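Local coordinates for penicillin-binding protein PbpB (Mycobacterium tuberculosis, PDB 6KGU) that synthesises cross-linked peptidoglycan from lipid intermediates during cell-wall biogenesis and binds beta-lactam antibiotics at its transpeptidase site, at residues A[270-275]-A[324-329]. Numbering follows the deposited sequence.
Sequences VNKIVA and SSNVGT. With AZR (2-({[(1Z)-1-(2-amino-1,3-thiazol-4-yl)-2-oxo-2-{[(2S,3S)-1-oxo-3-(sulfoamino)butan-2-yl]amino}ethylidene]amino}oxy)-2-methylpropanoic acid), chain B.
Lys272 NZ is gripped by two side chains of 324-329, giving hydrogen bonds to Ser324 OG (2.8 Å) and to Asn326 OD1 (3.0 Å). The pattern fits the SxxK and SxN motifs of the penicillin-binding transpeptidase fold: Lys272 stands one helical turn after Ser269, by similarity the acyl-ester nucleophile, and Ser324 and Asn326 lie where one helix ends and 326-336 begins. With chi2 to chi4 all within 6° of 180° the lysine chain is extended beyond CG, and NZ reaches the other segment. It crosses the Asn326 side chain at about a right angle, and NZ lies 16° from the plane of the carboxamide that it meets at OD1. With OD1 accepting from the lysine, ND2 is turned to O10 of the bound aztreonam; that bond is nearly straight (175°), but the 2.5 Å between ND2 and O10 is too short to be trusted in detail. Ser324 OG also accepts from aztreonam N12 at 2.9 Å and has a further hydrogen bond with Lys475 of the KTG motif. Ser325 N-caps the second helix; its OG accepts from Gly328 N and bonds to Asp306. Thr329 flanks the lysine shaft, its OG1 3.4 Å from Lys272 CD. Thr329 OG1 and N reach Ser325 O from opposite faces of the carbonyl plane, while Thr329 CG2 rests 4.0 Å from Ala275 CB.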
# COMPACT_ATOMS: atom_id res chain seq x y z
N VAL A 270 -10.30 -0.81 5.90
CA VAL A 270 -9.56 -1.60 4.92
C VAL A 270 -9.10 -2.90 5.54
O VAL A 270 -8.86 -3.88 4.83
CB VAL A 270 -8.35 -0.86 4.30
CG1 VAL A 270 -8.83 0.17 3.31
CG2 VAL A 270 -7.42 -0.27 5.39
N ASN A 271 -9.00 -2.95 6.87
CA ASN A 271 -8.64 -4.20 7.53
C ASN A 271 -9.72 -5.27 7.41
O ASN A 271 -9.45 -6.43 7.76
CB ASN A 271 -8.34 -3.94 9.02
CG ASN A 271 -7.42 -4.99 9.58
OD1 ASN A 271 -6.39 -5.30 8.98
ND2 ASN A 271 -7.79 -5.59 10.71
N LYS A 272 -10.93 -4.93 6.95
CA LYS A 272 -12.00 -5.91 6.93
C LYS A 272 -11.71 -7.05 5.96
O LYS A 272 -12.35 -8.10 6.05
CB LYS A 272 -13.33 -5.23 6.59
CG LYS A 272 -13.85 -4.33 7.73
CD LYS A 272 -15.22 -3.73 7.43
CE LYS A 272 -15.65 -2.72 8.49
NZ LYS A 272 -16.98 -2.10 8.16
N ILE A 273 -10.74 -6.88 5.06
CA ILE A 273 -10.30 -8.00 4.23
C ILE A 273 -9.95 -9.22 5.08
O ILE A 273 -10.17 -10.36 4.66
CB ILE A 273 -9.12 -7.56 3.33
CG1 ILE A 273 -8.82 -8.65 2.30
CG2 ILE A 273 -7.87 -7.23 4.18
CD1 ILE A 273 -7.69 -8.28 1.36
N VAL A 274 -9.43 -9.01 6.30
CA VAL A 274 -9.04 -10.15 7.12
C VAL A 274 -10.27 -10.93 7.58
O VAL A 274 -10.33 -12.16 7.43
CB VAL A 274 -8.17 -9.71 8.30
CG1 VAL A 274 -7.77 -10.90 9.14
CG2 VAL A 274 -6.89 -8.99 7.79
N ALA A 275 -11.27 -10.23 8.13
CA ALA A 275 -12.51 -10.90 8.52
C ALA A 275 -13.18 -11.58 7.34
O ALA A 275 -13.70 -12.70 7.46
CB ALA A 275 -13.48 -9.91 9.17
N SER A 324 -19.79 -1.67 4.36
CA SER A 324 -18.89 -1.48 5.49
C SER A 324 -19.67 -1.35 6.81
O SER A 324 -19.56 -0.37 7.54
CB SER A 324 -17.97 -0.27 5.27
OG SER A 324 -16.73 -0.44 5.96
N SER A 325 -20.47 -2.39 7.10
CA SER A 325 -21.13 -2.51 8.39
C SER A 325 -20.13 -3.04 9.41
O SER A 325 -19.64 -4.17 9.27
CB SER A 325 -22.35 -3.42 8.30
OG SER A 325 -22.87 -3.71 9.59
N ASN A 326 -19.75 -2.21 10.39
CA ASN A 326 -18.93 -2.67 11.51
C ASN A 326 -19.65 -3.76 12.29
O ASN A 326 -19.04 -4.76 12.69
CB ASN A 326 -18.59 -1.52 12.46
CG ASN A 326 -17.62 -0.50 11.87
OD1 ASN A 326 -17.00 -0.71 10.83
ND2 ASN A 326 -17.48 0.63 12.55
N VAL A 327 -20.95 -3.57 12.55
CA VAL A 327 -21.72 -4.56 13.29
C VAL A 327 -21.75 -5.89 12.54
O VAL A 327 -21.52 -6.96 13.12
CB VAL A 327 -23.14 -4.04 13.56
CG1 VAL A 327 -24.03 -5.15 14.13
CG2 VAL A 327 -23.08 -2.82 14.52
N GLY A 328 -22.04 -5.85 11.24
CA GLY A 328 -22.02 -7.08 10.46
C GLY A 328 -20.65 -7.73 10.47
O GLY A 328 -20.54 -8.96 10.54
N THR A 329 -19.59 -6.92 10.42
CA THR A 329 -18.24 -7.48 10.44
C THR A 329 -17.98 -8.22 11.74
O THR A 329 -17.43 -9.32 11.74
CB THR A 329 -17.22 -6.37 10.22
OG1 THR A 329 -17.40 -5.83 8.89
CG2 THR A 329 -15.78 -6.91 10.35
C7 AZR B . -17.62 3.62 8.22
S8 AZR B . -11.06 2.47 13.47
O9 AZR B . -13.32 2.36 7.90
O10 AZR B . -15.98 2.52 11.79
O11 AZR B . -15.98 5.66 11.55
N12 AZR B . -16.20 2.38 6.61
N13 AZR B . -14.90 3.34 9.95
N14 AZR B . -14.75 5.44 12.24
N15 AZR B . -12.23 4.77 13.28
N16 AZR B . -10.10 4.85 14.29
S17 AZR B . -16.03 3.06 5.18
C18 AZR B . -16.21 3.18 7.84
C19 AZR B . -15.48 2.43 8.97
C20 AZR B . -14.28 1.74 8.29
C21 AZR B . -15.14 3.27 11.28
C22 AZR B . -14.36 4.23 12.09
C23 AZR B . -16.44 6.99 11.64
C24 AZR B . -13.07 3.83 12.71
C25 AZR B . -12.61 2.55 12.72
C26 AZR B . -11.13 4.20 13.72
C27 AZR B . -15.47 7.83 10.81
C28 AZR B . -17.85 7.10 11.10
C29 AZR B . -16.40 7.41 13.10
O30 AZR B . -16.36 6.62 14.02
O31 AZR B . -16.46 8.69 13.27
O32 AZR B . -17.22 3.76 4.86
O33 AZR B . -15.96 1.89 4.15
O34 AZR B . -14.77 3.71 5.15